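Local coordinates for protein intracellular serine protease (Bacillus licheniformis, PDB 4ZOQ) that probably acts as a subtilisin-like serine endopeptidase that cleaves peptide bonds in lanthipeptide maturation, at residues A173-D181 with P213-I221. Residues are numbered along the deposited sequence; the frame is centred on the assembly and turned at random.
Sequences AGNKGVNLD and PYSNQGREI
Asn-216 reaches into the curl of 173-181, its CG anti to the carbonyl carbon (chi1 -77°), which helps carry the amide inward. Its CB lies 3.3 Å from Ala-173 O and its CG 3.3 Å from Gly-174 O, which accepts from Asn-216 N. ND2 donates to Ala-173 O at 2.8 Å, with that oxygen close to the amide plane, and also bonds Tyr-141 OH. OD1 turns to the other limb of the curl and accepts weak bonds from Lys-176 N and Val-178 N. An asparagine suits the place because one short group offers both a donor and an acceptor to main chain that bends around it. Gly-174 leaves it room: a CB there would clash with ND2. The backbones then pair briefly, Gln-217 N giving to Val-178 O and Leu-180 N to Gln-217 O, the latter 2.6 Å and nearly straight at 170°.

Leu-180, at the start of helix 180-187, sends CD2 against the Asn-216 amide and CD1 to 3.3 Å from Glu-220 OE2, an oxygen also hydrogen-bonded to Ser-194 OG and Ser-201 OG. At the far end Asp-181 OD2 takes Arg-219 N on the syn side at 2.8 Å, while OD1 forms a salt bridge with Arg-219 NH1 at 3.1 Å, the carboxylate stacked over one guanidinium face with the planes 23° apart. With an alanine here, Arg-219 N would probably lose this acceptor and the guanidinium its charged mate.

At the opposite end Asn-175 lies alongside the Tyr-214 ring, its OD1 held by Thr-275 and its side chain about 6 Å from that of Ser-276, the predicted nucleophile; this matches the oxyanion-hole asparagine of subtilases. The chemistry thus implies a catalytic-side loop fixed chiefly by main-chain and amide bonds, with a charged clasp at its outer end.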
ATOM      1  N   ALA B 173       2.475   5.491  -6.007  1.00 27.70           N
ATOM      2  CA  ALA B 173       3.199   6.715  -6.311  1.00 26.93           C
ATOM      3  C   ALA B 173       2.270   7.919  -6.392  1.00 27.31           C
ATOM      4  O   ALA B 173       2.703   9.046  -6.291  1.00 27.96           O
ATOM      5  CB  ALA B 173       3.967   6.558  -7.594  1.00 26.41           C
ATOM      6  N   GLY B 174       0.987   7.680  -6.582  1.00 25.84           N
ATOM      7  CA  GLY B 174       0.043   8.774  -6.644  1.00 28.39           C
ATOM      8  C   GLY B 174      -0.461   9.039  -8.043  1.00 30.01           C
ATOM      9  O   GLY B 174       0.219   8.734  -9.031  1.00 28.06           O
ATOM     10  N   ASN B 175      -1.655   9.631  -8.115  1.00 33.46           N
ATOM     11  CA  ASN B 175      -2.393   9.764  -9.367  1.00 30.34           C
ATOM     12  C   ASN B 175      -2.544  11.201  -9.884  1.00 30.65           C
ATOM     13  O   ASN B 175      -3.538  11.516 -10.562  1.00 30.87           O
ATOM     14  CB  ASN B 175      -3.795   9.134  -9.251  1.00 31.44           C
ATOM     15  CG  ASN B 175      -3.758   7.635  -8.966  1.00 34.19           C
ATOM     16  OD1 ASN B 175      -2.691   7.039  -8.818  1.00 33.09           O
ATOM     17  ND2 ASN B 175      -4.929   6.999  -9.010  1.00 39.62           N
ATOM     18  N   LYS B 176      -1.604  12.088  -9.561  1.00 31.62           N
ATOM     19  CA  LYS B 176      -1.747  13.480 -10.027  1.00 32.20           C
ATOM     20  C   LYS B 176      -1.150  13.760 -11.408  1.00 33.44           C
ATOM     21  O   LYS B 176      -1.259  14.863 -11.889  1.00 33.46           O
ATOM     22  CB  LYS B 176      -1.112  14.475  -9.050  1.00 32.70           C
ATOM     23  CG  LYS B 176      -1.958  14.880  -7.855  1.00 39.09           C
ATOM     24  CD  LYS B 176      -1.255  16.060  -7.186  1.00 43.79           C
ATOM     25  CE  LYS B 176      -2.109  16.771  -6.129  1.00 53.10           C
ATOM     26  NZ  LYS B 176      -1.311  17.879  -5.479  1.00 51.55           N
ATOM     27  N   GLY B 177      -0.493  12.779 -12.020  1.00 31.74           N
ATOM     28  CA  GLY B 177       0.086  12.961 -13.326  1.00 31.73           C
ATOM     29  C   GLY B 177       1.170  14.022 -13.328  1.00 36.59           C
ATOM     30  O   GLY B 177       1.445  14.622 -14.371  1.00 40.61           O
ATOM     31  N   VAL B 178       1.790  14.253 -12.174  1.00 31.19           N
ATOM     32  CA  VAL B 178       2.864  15.249 -12.052  1.00 33.62           C
ATOM     33  C   VAL B 178       4.221  14.565 -11.834  1.00 36.48           C
ATOM     34  O   VAL B 178       4.285  13.401 -11.383  1.00 35.19           O
ATOM     35  CB  VAL B 178       2.608  16.251 -10.865  1.00 37.09           C
ATOM     36  CG1 VAL B 178       1.202  16.803 -10.934  1.00 34.24           C
ATOM     37  CG2 VAL B 178       2.767  15.571  -9.528  1.00 37.16           C
ATOM     38  N   ASN B 179       5.298  15.304 -12.103  1.00 35.32           N
ATOM     39  CA  ASN B 179       6.654  14.875 -11.786  1.00 33.45           C
ATOM     40  C   ASN B 179       6.925  15.222 -10.339  1.00 34.90           C
ATOM     41  O   ASN B 179       6.831  16.380  -9.961  1.00 36.82           O
ATOM     42  CB  ASN B 179       7.679  15.560 -12.706  1.00 35.55           C
ATOM     43  CG  ASN B 179       9.116  15.101 -12.444  1.00 37.24           C
ATOM     44  OD1 ASN B 179       9.756  15.523 -11.477  1.00 33.87           O
ATOM     45  ND2 ASN B 179       9.629  14.239 -13.316  1.00 34.46           N
ATOM     46  N   LEU B 180       7.237  14.230  -9.516  1.00 33.15           N
ATOM     47  CA  LEU B 180       7.309  14.491  -8.080  1.00 38.48           C
ATOM     48  C   LEU B 180       8.534  15.348  -7.717  1.00 37.72           C
ATOM     49  O   LEU B 180       8.487  16.124  -6.764  1.00 36.19           O
ATOM     50  CB  LEU B 180       7.294  13.172  -7.281  1.00 33.07           C
ATOM     51  CG  LEU B 180       5.940  12.461  -7.374  1.00 32.50           C
ATOM     52  CD1 LEU B 180       5.973  11.047  -6.794  1.00 29.77           C
ATOM     53  CD2 LEU B 180       4.866  13.293  -6.696  1.00 30.91           C
ATOM     54  N   ASP B 181       9.588  15.267  -8.520  1.00 34.93           N
ATOM     55  CA  ASP B 181      10.769  16.103  -8.297  1.00 37.51           C
ATOM     56  C   ASP B 181      10.455  17.581  -8.610  1.00 41.84           C
ATOM     57  O   ASP B 181      10.817  18.475  -7.842  1.00 40.20           O
ATOM     58  CB  ASP B 181      11.944  15.592  -9.134  1.00 38.02           C
ATOM     59  CG  ASP B 181      12.323  14.146  -8.781  1.00 44.26           C
ATOM     60  OD1 ASP B 181      12.420  13.857  -7.562  1.00 41.14           O
ATOM     61  OD2 ASP B 181      12.526  13.305  -9.705  1.00 38.79           O
ATOM     62  N   PRO B 213      -1.498   7.782 -17.797  1.00 29.09           N
ATOM     63  CA  PRO B 213      -1.369   9.251 -17.812  1.00 29.28           C
ATOM     64  C   PRO B 213      -1.390   9.887 -16.423  1.00 32.40           C
ATOM     65  O   PRO B 213      -0.778  10.933 -16.220  1.00 34.75           O
ATOM     66  CB  PRO B 213      -2.592   9.711 -18.627  1.00 32.13           C
ATOM     67  CG  PRO B 213      -2.985   8.503 -19.465  1.00 36.77           C
ATOM     68  CD  PRO B 213      -2.603   7.295 -18.648  1.00 31.23           C
ATOM     69  N   TYR B 214      -2.104   9.280 -15.486  1.00 29.92           N
ATOM     70  CA  TYR B 214      -2.243   9.837 -14.144  1.00 30.39           C
ATOM     71  C   TYR B 214      -1.040   9.497 -13.274  1.00 31.12           C
ATOM     72  O   TYR B 214      -0.850  10.051 -12.206  1.00 32.16           O
ATOM     73  CB  TYR B 214      -3.516   9.321 -13.491  1.00 28.52           C
ATOM     74  CG  TYR B 214      -3.558   7.816 -13.436  1.00 27.45           C
ATOM     75  CD1 TYR B 214      -2.845   7.131 -12.473  1.00 27.45           C
ATOM     76  CD2 TYR B 214      -4.330   7.067 -14.344  1.00 28.44           C
ATOM     77  CE1 TYR B 214      -2.843   5.753 -12.415  1.00 26.03           C
ATOM     78  CE2 TYR B 214      -4.358   5.659 -14.276  1.00 27.09           C
ATOM     79  CZ  TYR B 214      -3.595   5.018 -13.294  1.00 26.08           C
ATOM     80  OH  TYR B 214      -3.550   3.652 -13.161  1.00 25.15           O
ATOM     81  N   SER B 215      -0.232   8.561 -13.722  1.00 30.25           N
ATOM     82  CA  SER B 215       0.799   8.041 -12.838  1.00 31.22           C
ATOM     83  C   SER B 215       1.897   9.084 -12.515  1.00 29.95           C
ATOM     84  O   SER B 215       2.543   9.611 -13.405  1.00 32.99           O
ATOM     85  CB  SER B 215       1.394   6.791 -13.463  1.00 26.50           C
ATOM     86  OG  SER B 215       2.228   6.117 -12.562  1.00 26.65           O
ATOM     87  N   ASN B 216       2.074   9.386 -11.236  1.00 27.51           N
ATOM     88  CA  ASN B 216       3.153  10.258 -10.794  1.00 30.70           C
ATOM     89  C   ASN B 216       4.504   9.693 -11.212  1.00 30.50           C
ATOM     90  O   ASN B 216       4.711   8.476 -11.186  1.00 29.10           O
ATOM     91  CB  ASN B 216       3.123  10.456  -9.254  1.00 28.10           C
ATOM     92  CG  ASN B 216       2.040  11.431  -8.799  1.00 28.29           C
ATOM     93  OD1 ASN B 216       1.503  12.211  -9.590  1.00 31.49           O
ATOM     94  ND2 ASN B 216       1.729  11.397  -7.522  1.00 29.63           N
ATOM     95  N   GLN B 217       5.415  10.595 -11.567  1.00 31.29           N
ATOM     96  CA  GLN B 217       6.734  10.247 -12.075  1.00 30.72           C
ATOM     97  C   GLN B 217       7.764  10.912 -11.197  1.00 31.39           C
ATOM     98  O   GLN B 217       7.450  11.877 -10.515  1.00 31.32           O
ATOM     99  CB  GLN B 217       6.875  10.714 -13.538  1.00 29.92           C
ATOM    100  CG  GLN B 217       5.782  10.141 -14.432  1.00 32.48           C
ATOM    101  CD  GLN B 217       5.891  10.546 -15.907  1.00 33.41           C
ATOM    102  OE1 GLN B 217       6.847  11.193 -16.320  1.00 35.87           O
ATOM    103  NE2 GLN B 217       4.922  10.114 -16.711  1.00 30.21           N
ATOM    104  N   GLY B 218       9.006  10.443 -11.265  1.00 32.99           N
ATOM    105  CA  GLY B 218      10.082  11.015 -10.473  1.00 33.43           C
ATOM    106  C   GLY B 218      11.164  10.004 -10.167  1.00 31.64           C
ATOM    107  O   GLY B 218      10.994   8.818 -10.429  1.00 32.55           O
ATOM    108  N   ARG B 219      12.270  10.471  -9.592  1.00 31.46           N
ATOM    109  CA  ARG B 219      13.390   9.606  -9.279  1.00 35.11           C
ATOM    110  C   ARG B 219      13.020   8.554  -8.240  1.00 33.59           C
ATOM    111  O   ARG B 219      13.698   7.543  -8.140  1.00 32.67           O
ATOM    112  CB  ARG B 219      14.583  10.436  -8.798  1.00 37.92           C
ATOM    113  CG  ARG B 219      15.065  11.428  -9.844  1.00 42.96           C
ATOM    114  CD  ARG B 219      16.318  12.183  -9.427  1.00 43.02           C
ATOM    115  NE  ARG B 219      16.317  13.495 -10.056  1.00 43.21           N
ATOM    116  CZ  ARG B 219      15.794  14.587  -9.522  1.00 46.53           C
ATOM    117  NH1 ARG B 219      15.325  14.573  -8.286  1.00 45.17           N
ATOM    118  NH2 ARG B 219      15.816  15.720 -10.201  1.00 60.24           N
ATOM    119  N   GLU B 220      11.975   8.827  -7.453  1.00 32.90           N
ATOM    120  CA  GLU B 220      11.511   7.911  -6.410  1.00 36.12           C
ATOM    121  C   GLU B 220      10.813   6.673  -6.958  1.00 34.39           C
ATOM    122  O   GLU B 220      10.789   5.664  -6.271  1.00 33.58           O
ATOM    123  CB  GLU B 220      10.560   8.614  -5.427  1.00 30.72           C
ATOM    124  CG  GLU B 220       9.164   8.852  -5.966  1.00 34.15           C
ATOM    125  CD  GLU B 220       8.202   9.389  -4.907  1.00 39.00           C
ATOM    126  OE1 GLU B 220       8.510  10.458  -4.316  1.00 37.30           O
ATOM    127  OE2 GLU B 220       7.141   8.747  -4.670  1.00 33.29           O
ATOM    128  N   ILE B 221      10.256   6.748  -8.172  1.00 33.83           N
ATOM    129  CA  ILE B 221       9.562   5.605  -8.762  1.00 31.59           C
ATOM    130  C   ILE B 221      10.547   4.446  -8.911  1.00 36.36           C
ATOM    131  O   ILE B 221      11.624   4.632  -9.497  1.00 33.51           O
ATOM    132  CB  ILE B 221       9.014   5.888 -10.142  1.00 29.38           C
ATOM    133  CG1 ILE B 221       8.183   7.170 -10.198  1.00 30.33           C
ATOM    134  CG2 ILE B 221       8.234   4.656 -10.648  1.00 30.17           C
ATOM    135  CD1 ILE B 221       6.914   7.141  -9.445  1.00 30.64           C
TER
HETATM  136  O   HOH W   1      -0.055  14.108 -17.128  1.00 49.32           O
HETATM  137  O   HOH W   2       8.613  13.580 -15.855  1.00 31.86           O
HETATM  138  O   HOH W   3      10.950  11.513  -6.907  1.00 54.63           O